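Long-range contacts in L-aspartate semialdehyde sulfurtransferase (Methanocaldococcus jannaschii, PDB 3KPB), which probably condenses sulfide with aspartate semialdehyde to give homocysteine, and binds S-adenosylmethionine and methylthioadenosine through the C-terminal CBS domain pair, the part present here: residues His34-Asp39 and Arg103-Ile108; Thr74-Glu79 and Val99-Arg104. All coordinates share one frame; numbering follows the deposited sequence.

Interaction 1 (His34-Asp39 and Arg103-Ile108); sequences HLPIVD and RRVVGI
Ile108 CD1 comes to His34 oblique to the imidazole, closest to His34 CB (3.3 Å, short for two carbons) and 4.0 Å from the ring atom His34 CG. The far end of the ring leads away from the strand carrying Ile108; His34 itself binds methylthioadenosine, and its NE2 is hydrogen-bonded to Ser94 OG, of a residue that binds S-adenosylmethionine. The side chain of Ile108, its CG1 set anti to the backbone N (chi1 -175°) on the way to that contact, crosses that of His34 at about a right angle. Ile108 CD1 also lies 4.3 Å from Pro36 CG. Val105 serves the other half of the contact, its CG1 4.2 Å from Pro36 CG and its CG2 3.7 Å from Val38 CG1. The axes of strands 35-38 and 105-108 run nearly antiparallel at 168° and come within 8.8 Å, a spacing that fits two separate sheets of the CBS pair facing each other through side chains. A classic beta bulge, Val106 and Gly107 opposite Val98, shifts the alternation and lets Val105 and Ile108 both point at the partner strand. The join between the CBS repeats is thus carbon against carbon here: with no directional bond, it rests on shape and burial beside the bound ligand.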
ATOM      1  N   HIS A  34      -7.044  -1.849  -5.194  1.00 16.40           N
ATOM      2  CA  HIS A  34      -8.049  -2.756  -4.656  1.00 16.31           C
ATOM      3  C   HIS A  34      -8.663  -3.527  -5.794  1.00 15.60           C
ATOM      4  O   HIS A  34      -9.190  -2.938  -6.740  1.00 16.29           O
ATOM      5  CB  HIS A  34      -9.145  -1.987  -3.935  1.00 16.83           C
ATOM      6  CG  HIS A  34      -8.638  -1.121  -2.835  1.00 18.47           C
ATOM      7  ND1 HIS A  34      -8.326   0.207  -3.026  1.00 20.42           N
ATOM      8  CD2 HIS A  34      -8.367  -1.393  -1.538  1.00 19.93           C
ATOM      9  CE1 HIS A  34      -7.893   0.719  -1.888  1.00 20.72           C
ATOM     10  NE2 HIS A  34      -7.909  -0.230  -0.970  1.00 20.98           N
ATOM     11  N   LEU A  35      -8.586  -4.848  -5.703  1.00 14.35           N
ATOM     12  CA  LEU A  35      -9.097  -5.722  -6.737  1.00 13.63           C
ATOM     13  C   LEU A  35      -9.985  -6.792  -6.101  1.00 12.98           C
ATOM     14  O   LEU A  35      -9.482  -7.774  -5.551  1.00 12.45           O
ATOM     15  CB  LEU A  35      -7.925  -6.351  -7.498  1.00 13.81           C
ATOM     16  CG  LEU A  35      -8.272  -7.276  -8.665  1.00 14.25           C
ATOM     17  CD1 LEU A  35      -9.017  -6.513  -9.764  1.00 15.22           C
ATOM     18  CD2 LEU A  35      -7.014  -7.947  -9.210  1.00 14.41           C
ATOM     19  N   PRO A  36     -11.314  -6.584  -6.130  1.00 12.59           N
ATOM     20  CA  PRO A  36     -12.244  -7.616  -5.664  1.00 12.40           C
ATOM     21  C   PRO A  36     -12.105  -8.870  -6.520  1.00 12.69           C
ATOM     22  O   PRO A  36     -11.961  -8.773  -7.745  1.00 12.32           O
ATOM     23  CB  PRO A  36     -13.623  -6.981  -5.874  1.00 12.71           C
ATOM     24  CG  PRO A  36     -13.373  -5.506  -5.950  1.00 12.70           C
ATOM     25  CD  PRO A  36     -11.994  -5.327  -6.491  1.00 13.01           C
ATOM     26  N   ILE A  37     -12.119 -10.028  -5.865  1.00 13.18           N
ATOM     27  CA  ILE A  37     -12.007 -11.304  -6.559  1.00 13.87           C
ATOM     28  C   ILE A  37     -13.382 -11.960  -6.577  1.00 14.56           C
ATOM     29  O   ILE A  37     -14.056 -12.034  -5.546  1.00 14.50           O
ATOM     30  CB  ILE A  37     -10.960 -12.231  -5.895  1.00 13.79           C
ATOM     31  CG1 ILE A  37      -9.596 -11.525  -5.778  1.00 13.89           C
ATOM     32  CG2 ILE A  37     -10.861 -13.560  -6.655  1.00 14.05           C
ATOM     33  CD1 ILE A  37      -9.018 -10.989  -7.097  1.00 14.37           C
ATOM     34  N   VAL A  38     -13.805 -12.398  -7.756  1.00 15.69           N
ATOM     35  CA  VAL A  38     -15.121 -13.002  -7.913  1.00 17.07           C
ATOM     36  C   VAL A  38     -14.979 -14.426  -8.428  1.00 18.19           C
ATOM     37  O   VAL A  38     -13.966 -14.771  -9.056  1.00 18.16           O
ATOM     38  CB  VAL A  38     -16.042 -12.174  -8.844  1.00 16.96           C
ATOM     39  CG1 VAL A  38     -16.357 -10.823  -8.217  1.00 16.91           C
ATOM     40  CG2 VAL A  38     -15.427 -12.012 -10.243  1.00 17.31           C
ATOM     41  N   ASP A  39     -15.984 -15.254  -8.144  1.00 19.84           N
ATOM     42  CA  ASP A  39     -15.995 -16.604  -8.683  1.00 21.51           C
ATOM     43  C   ASP A  39     -16.510 -16.610 -10.120  1.00 22.35           C
ATOM     44  O   ASP A  39     -16.799 -15.552 -10.694  1.00 22.43           O
ATOM     45  CB  ASP A  39     -16.744 -17.598  -7.773  1.00 21.55           C
ATOM     46  CG  ASP A  39     -18.213 -17.246  -7.561  1.00 22.27           C
ATOM     47  OD1 ASP A  39     -18.844 -16.600  -8.428  1.00 22.13           O
ATOM     48  OD2 ASP A  39     -18.749 -17.650  -6.506  1.00 23.52           O
ATOM     49  N   ARG A 103     -24.634 -10.799  -3.844  1.00 17.22           N
ATOM     50  CA  ARG A 103     -23.166 -10.821  -3.703  1.00 18.14           C
ATOM     51  C   ARG A 103     -22.391 -10.500  -4.991  1.00 17.75           C
ATOM     52  O   ARG A 103     -21.195 -10.794  -5.097  1.00 17.62           O
ATOM     53  CB  ARG A 103     -22.687 -12.139  -3.070  1.00 18.74           C
ATOM     54  CG  ARG A 103     -22.562 -12.082  -1.562  1.00 21.56           C
ATOM     55  CD  ARG A 103     -21.109 -11.961  -1.154  1.00 25.46           C
ATOM     56  NE  ARG A 103     -20.943 -11.135   0.037  1.00 28.27           N
ATOM     57  CZ  ARG A 103     -19.799 -10.980   0.698  1.00 29.34           C
ATOM     58  NH1 ARG A 103     -18.699 -11.607   0.300  1.00 30.29           N
ATOM     59  NH2 ARG A 103     -19.758 -10.198   1.769  1.00 30.35           N
ATOM     60  N   ARG A 104     -23.068  -9.889  -5.960  1.00 17.50           N
ATOM     61  CA  ARG A 104     -22.389  -9.358  -7.144  1.00 17.67           C
ATOM     62  C   ARG A 104     -21.647  -8.073  -6.789  1.00 17.55           C
ATOM     63  O   ARG A 104     -22.112  -7.291  -5.960  1.00 17.73           O
ATOM     64  CB  ARG A 104     -23.381  -9.063  -8.269  1.00 17.91           C
ATOM     65  CG  ARG A 104     -24.093 -10.278  -8.795  1.00 19.66           C
ATOM     66  CD  ARG A 104     -24.862  -9.962 -10.060  1.00 22.04           C
ATOM     67  NE  ARG A 104     -25.585 -11.150 -10.493  1.00 24.20           N
ATOM     68  CZ  ARG A 104     -25.090 -12.084 -11.300  1.00 25.34           C
ATOM     69  NH1 ARG A 104     -23.862 -11.970 -11.799  1.00 26.13           N
ATOM     70  NH2 ARG A 104     -25.840 -13.139 -11.614  1.00 25.96           N
ATOM     71  N   VAL A 105     -20.506  -7.844  -7.429  1.00 17.16           N
ATOM     72  CA  VAL A 105     -19.734  -6.632  -7.163  1.00 17.06           C
ATOM     73  C   VAL A 105     -20.210  -5.515  -8.089  1.00 17.43           C
ATOM     74  O   VAL A 105     -20.070  -5.614  -9.309  1.00 17.99           O
ATOM     75  CB  VAL A 105     -18.204  -6.879  -7.316  1.00 16.61           C
ATOM     76  CG1 VAL A 105     -17.422  -5.585  -7.113  1.00 16.82           C
ATOM     77  CG2 VAL A 105     -17.725  -7.950  -6.330  1.00 16.57           C
ATOM     78  N   VAL A 106     -20.775  -4.454  -7.518  1.00 17.74           N
ATOM     79  CA  VAL A 106     -21.329  -3.380  -8.347  1.00 18.58           C
ATOM     80  C   VAL A 106     -20.362  -2.203  -8.498  1.00 18.67           C
ATOM     81  O   VAL A 106     -20.525  -1.362  -9.389  1.00 19.08           O
ATOM     82  CB  VAL A 106     -22.730  -2.909  -7.859  1.00 18.83           C
ATOM     83  CG1 VAL A 106     -23.761  -4.029  -8.025  1.00 19.69           C
ATOM     84  CG2 VAL A 106     -22.676  -2.428  -6.419  1.00 19.55           C
ATOM     85  N   GLY A 107     -19.363  -2.147  -7.620  1.00 18.61           N
ATOM     86  CA  GLY A 107     -18.334  -1.117  -7.686  1.00 18.73           C
ATOM     87  C   GLY A 107     -17.384  -1.196  -6.512  1.00 18.66           C
ATOM     88  O   GLY A 107     -17.359  -2.195  -5.786  1.00 18.23           O
ATOM     89  N   ILE A 108     -16.597  -0.141  -6.334  1.00 19.04           N
ATOM     90  CA  ILE A 108     -15.713  -0.021  -5.184  1.00 20.22           C
ATOM     91  C   ILE A 108     -15.639   1.437  -4.743  1.00 20.41           C
ATOM     92  O   ILE A 108     -15.673   2.354  -5.570  1.00 20.41           O
ATOM     93  CB  ILE A 108     -14.302  -0.610  -5.460  1.00 20.45           C
ATOM     94  CG1 ILE A 108     -13.448  -0.583  -4.186  1.00 21.34           C
ATOM     95  CG2 ILE A 108     -13.608   0.131  -6.610  1.00 21.17           C
ATOM     96  CD1 ILE A 108     -12.431  -1.691  -4.104  1.00 22.43           C
TER

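Interaction 2 (Thr74-Glu79 and Val99-Arg104); sequences TAHEDE and VDDYRR
His76 and Val99 form a parallel beta bridge at the end of the second CBS repeat's sheet, where two type I turns, His76 to Glu79 and Asp100 to Arg103, stand side by side. Val99 N gives its proton to Ala75 O (2.9 Å), and Val99 O takes one from Glu77 N at a longer 3.3 Å while lying over one face of the His76 ring. The His76 side chain, CG anti to the backbone N (chi1 -163°), leads toward the other turn, and His76 NE2 donates to Asp101 OD1 at 2.7 Å, from above the carboxylate plane. His76 ND1 accepts from Asp78 N (3.1 Å), a pattern consistent with a neutral ring protonated on NE2. An alanine in place of His76 would probably leave the Asp101 carboxylate and Asp78 N without these mates. The backbone N of His76 is satisfied by Glu79 OE1 (2.8 Å), and Glu79 OE2 pairs with Lys87. In the other turn Asp100 OD1 makes an Asx turn with Tyr102 N (2.9 Å) and also accepts from Arg104 N (3.0 Å), the two donors arriving from opposite faces of its carboxylate. One water ties the turns together, donating to Glu77 OE2 and accepting from Asp101 N at 2.8 Å.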
ATOM      1  N   THR A  74     -17.236  -5.005   3.201  1.00 17.57           N
ATOM      2  CA  THR A  74     -17.964  -4.534   2.034  1.00 18.05           C
ATOM      3  C   THR A  74     -18.951  -3.450   2.416  1.00 18.56           C
ATOM      4  O   THR A  74     -19.227  -3.223   3.602  1.00 18.80           O
ATOM      5  CB  THR A  74     -18.762  -5.679   1.356  1.00 18.03           C
ATOM      6  OG1 THR A  74     -19.699  -6.233   2.291  1.00 18.43           O
ATOM      7  CG2 THR A  74     -17.836  -6.786   0.871  1.00 18.00           C
ATOM      8  N   ALA A  75     -19.454  -2.769   1.392  1.00 19.48           N
ATOM      9  CA  ALA A  75     -20.554  -1.836   1.537  1.00 20.52           C
ATOM     10  C   ALA A  75     -21.704  -2.286   0.660  1.00 21.41           C
ATOM     11  O   ALA A  75     -21.510  -2.957  -0.356  1.00 20.44           O
ATOM     12  CB  ALA A  75     -20.120  -0.434   1.167  1.00 20.57           C
ATOM     13  N   HIS A  76     -22.912  -1.931   1.066  1.00 23.58           N
ATOM     14  CA  HIS A  76     -24.070  -2.297   0.281  1.00 25.96           C
ATOM     15  C   HIS A  76     -24.411  -1.122  -0.599  1.00 27.48           C
ATOM     16  O   HIS A  76     -24.186   0.037  -0.231  1.00 27.57           O
ATOM     17  CB  HIS A  76     -25.241  -2.668   1.185  1.00 25.97           C
ATOM     18  CG  HIS A  76     -26.329  -3.426   0.490  1.00 26.59           C
ATOM     19  ND1 HIS A  76     -27.379  -2.804  -0.153  1.00 27.19           N
ATOM     20  CD2 HIS A  76     -26.554  -4.757   0.373  1.00 26.89           C
ATOM     21  CE1 HIS A  76     -28.190  -3.719  -0.653  1.00 27.38           C
ATOM     22  NE2 HIS A  76     -27.714  -4.912  -0.349  1.00 27.33           N
ATOM     23  N   GLU A  77     -24.934  -1.425  -1.781  1.00 29.66           N
ATOM     24  CA  GLU A  77     -25.336  -0.379  -2.701  1.00 31.69           C
ATOM     25  C   GLU A  77     -26.282   0.628  -2.035  1.00 32.86           C
ATOM     26  O   GLU A  77     -26.164   1.831  -2.270  1.00 33.03           O
ATOM     27  CB  GLU A  77     -25.897  -0.950  -4.013  1.00 31.76           C
ATOM     28  CG  GLU A  77     -26.769  -2.196  -3.883  1.00 32.65           C
ATOM     29  CD  GLU A  77     -27.314  -2.676  -5.222  1.00 33.52           C
ATOM     30  OE1 GLU A  77     -26.664  -2.437  -6.264  1.00 33.82           O
ATOM     31  OE2 GLU A  77     -28.397  -3.299  -5.233  1.00 34.01           O
ATOM     32  N   ASP A  78     -27.175   0.149  -1.166  1.00 34.24           N
ATOM     33  CA  ASP A  78     -28.119   1.031  -0.459  1.00 35.47           C
ATOM     34  C   ASP A  78     -27.597   1.612   0.878  1.00 35.79           C
ATOM     35  O   ASP A  78     -28.343   2.286   1.595  1.00 36.05           O
ATOM     36  CB  ASP A  78     -29.482   0.334  -0.240  1.00 35.72           C
ATOM     37  CG  ASP A  78     -29.992  -0.392  -1.494  1.00 36.58           C
ATOM     38  OD1 ASP A  78     -29.695   0.046  -2.636  1.00 37.30           O
ATOM     39  OD2 ASP A  78     -30.705  -1.405  -1.328  1.00 37.38           O
ATOM     40  N   GLU A  79     -26.328   1.362   1.203  1.00 35.94           N
ATOM     41  CA  GLU A  79     -25.719   1.854   2.450  1.00 35.92           C
ATOM     42  C   GLU A  79     -25.345   3.346   2.373  1.00 36.28           C
ATOM     43  O   GLU A  79     -24.905   3.817   1.321  1.00 36.34           O
ATOM     44  CB  GLU A  79     -24.493   0.996   2.785  1.00 35.69           C
ATOM     45  CG  GLU A  79     -23.790   1.283   4.118  1.00 34.53           C
ATOM     46  CD  GLU A  79     -22.768   0.197   4.444  1.00 33.13           C
ATOM     47  OE1 GLU A  79     -22.593  -0.731   3.620  1.00 31.54           O
ATOM     48  OE2 GLU A  79     -22.143   0.256   5.529  1.00 33.06           O
ATOM     49  N   VAL A  99     -21.364  -4.349  -2.878  1.00 16.11           N
ATOM     50  CA  VAL A  99     -22.070  -5.569  -3.277  1.00 16.50           C
ATOM     51  C   VAL A  99     -23.581  -5.363  -3.247  1.00 16.62           C
ATOM     52  O   VAL A  99     -24.083  -4.464  -2.559  1.00 16.79           O
ATOM     53  CB  VAL A  99     -21.684  -6.811  -2.397  1.00 16.54           C
ATOM     54  CG1 VAL A  99     -20.205  -7.150  -2.554  1.00 16.79           C
ATOM     55  CG2 VAL A  99     -22.038  -6.599  -0.921  1.00 16.95           C
ATOM     56  N   ASP A 100     -24.297  -6.183  -4.010  1.00 16.54           N
ATOM     57  CA  ASP A 100     -25.752  -6.220  -3.915  1.00 16.66           C
ATOM     58  C   ASP A 100     -26.208  -7.420  -3.069  1.00 16.58           C
ATOM     59  O   ASP A 100     -25.379  -8.139  -2.489  1.00 16.03           O
ATOM     60  CB  ASP A 100     -26.418  -6.180  -5.310  1.00 16.89           C
ATOM     61  CG  ASP A 100     -26.117  -7.412  -6.168  1.00 17.04           C
ATOM     62  OD1 ASP A 100     -25.708  -8.461  -5.623  1.00 17.20           O
ATOM     63  OD2 ASP A 100     -26.319  -7.332  -7.405  1.00 18.07           O
ATOM     64  N   ASP A 101     -27.521  -7.634  -3.005  1.00 16.69           N
ATOM     65  CA  ASP A 101     -28.098  -8.720  -2.206  1.00 17.07           C
ATOM     66  C   ASP A 101     -27.745 -10.129  -2.711  1.00 16.74           C
ATOM     67  O   ASP A 101     -27.935 -11.105  -1.986  1.00 16.98           O
ATOM     68  CB  ASP A 101     -29.624  -8.569  -2.104  1.00 17.54           C
ATOM     69  CG  ASP A 101     -30.062  -7.537  -1.058  1.00 18.99           C
ATOM     70  OD1 ASP A 101     -29.251  -7.136  -0.193  1.00 20.68           O
ATOM     71  OD2 ASP A 101     -31.243  -7.135  -1.092  1.00 20.96           O
ATOM     72  N   TYR A 102     -27.245 -10.239  -3.944  1.00 16.19           N
ATOM     73  CA  TYR A 102     -26.846 -11.539  -4.504  1.00 16.43           C
ATOM     74  C   TYR A 102     -25.332 -11.735  -4.490  1.00 16.90           C
ATOM     75  O   TYR A 102     -24.819 -12.712  -5.040  1.00 17.14           O
ATOM     76  CB  TYR A 102     -27.429 -11.717  -5.913  1.00 16.47           C
ATOM     77  CG  TYR A 102     -28.931 -11.796  -5.878  1.00 16.20           C
ATOM     78  CD1 TYR A 102     -29.568 -13.018  -5.678  1.00 17.34           C
ATOM     79  CD2 TYR A 102     -29.718 -10.641  -5.987  1.00 16.92           C
ATOM     80  CE1 TYR A 102     -30.947 -13.101  -5.608  1.00 17.48           C
ATOM     81  CE2 TYR A 102     -31.109 -10.714  -5.920  1.00 17.32           C
ATOM     82  CZ  TYR A 102     -31.712 -11.952  -5.732  1.00 17.55           C
ATOM     83  OH  TYR A 102     -33.081 -12.068  -5.663  1.00 18.68           O
ATOM     84  N   ARG A 103     -24.634 -10.799  -3.844  1.00 17.22           N
ATOM     85  CA  ARG A 103     -23.166 -10.821  -3.703  1.00 18.14           C
ATOM     86  C   ARG A 103     -22.391 -10.500  -4.991  1.00 17.75           C
ATOM     87  O   ARG A 103     -21.195 -10.794  -5.097  1.00 17.62           O
ATOM     88  CB  ARG A 103     -22.687 -12.139  -3.070  1.00 18.74           C
ATOM     89  CG  ARG A 103     -22.562 -12.082  -1.562  1.00 21.56           C
ATOM     90  CD  ARG A 103     -21.109 -11.961  -1.154  1.00 25.46           C
ATOM     91  NE  ARG A 103     -20.943 -11.135   0.037  1.00 28.27           N
ATOM     92  CZ  ARG A 103     -19.799 -10.980   0.698  1.00 29.34           C
ATOM     93  NH1 ARG A 103     -18.699 -11.607   0.300  1.00 30.29           N
ATOM     94  NH2 ARG A 103     -19.758 -10.198   1.769  1.00 30.35           N
ATOM     95  N   ARG A 104     -23.068  -9.889  -5.960  1.00 17.50           N
ATOM     96  CA  ARG A 104     -22.389  -9.358  -7.144  1.00 17.67           C
ATOM     97  C   ARG A 104     -21.647  -8.073  -6.789  1.00 17.55           C
ATOM     98  O   ARG A 104     -22.112  -7.291  -5.960  1.00 17.73           O
ATOM     99  CB  ARG A 104     -23.381  -9.063  -8.269  1.00 17.91           C
ATOM    100  CG  ARG A 104     -24.093 -10.278  -8.795  1.00 19.66           C
ATOM    101  CD  ARG A 104     -24.862  -9.962 -10.060  1.00 22.04           C
ATOM    102  NE  ARG A 104     -25.585 -11.150 -10.493  1.00 24.20           N
ATOM    103  CZ  ARG A 104     -25.090 -12.084 -11.300  1.00 25.34           C
ATOM    104  NH1 ARG A 104     -23.862 -11.970 -11.799  1.00 26.13           N
ATOM    105  NH2 ARG A 104     -25.840 -13.139 -11.614  1.00 25.96           N
TER
HETATM  106  O   HOH W   1     -29.256  -5.450  -3.569  1.00 26.91           O

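How the interactions relate
Interaction 1 is the buried contact, its centre about 6 Å from the centre of the chain, and joins the sheets of the two CBS repeats; the centre of interaction 2 lies about 12 Å from that of the chain, and this contact is only partly buried and stays within the second repeat. Both reach the same sheet there, and they share Arg103 and Arg104, where the loop of interaction 2 runs on into the strand of interaction 1. The chemistry follows the place: apolar side chains pack between the sheets, whereas backbone bonds, carboxylates, an imidazole and a water organise the turns near the surface. The two also touch directly, Val106 CG1, on a residue of the bulge, packing 3.7 Å from Glu77 OE1.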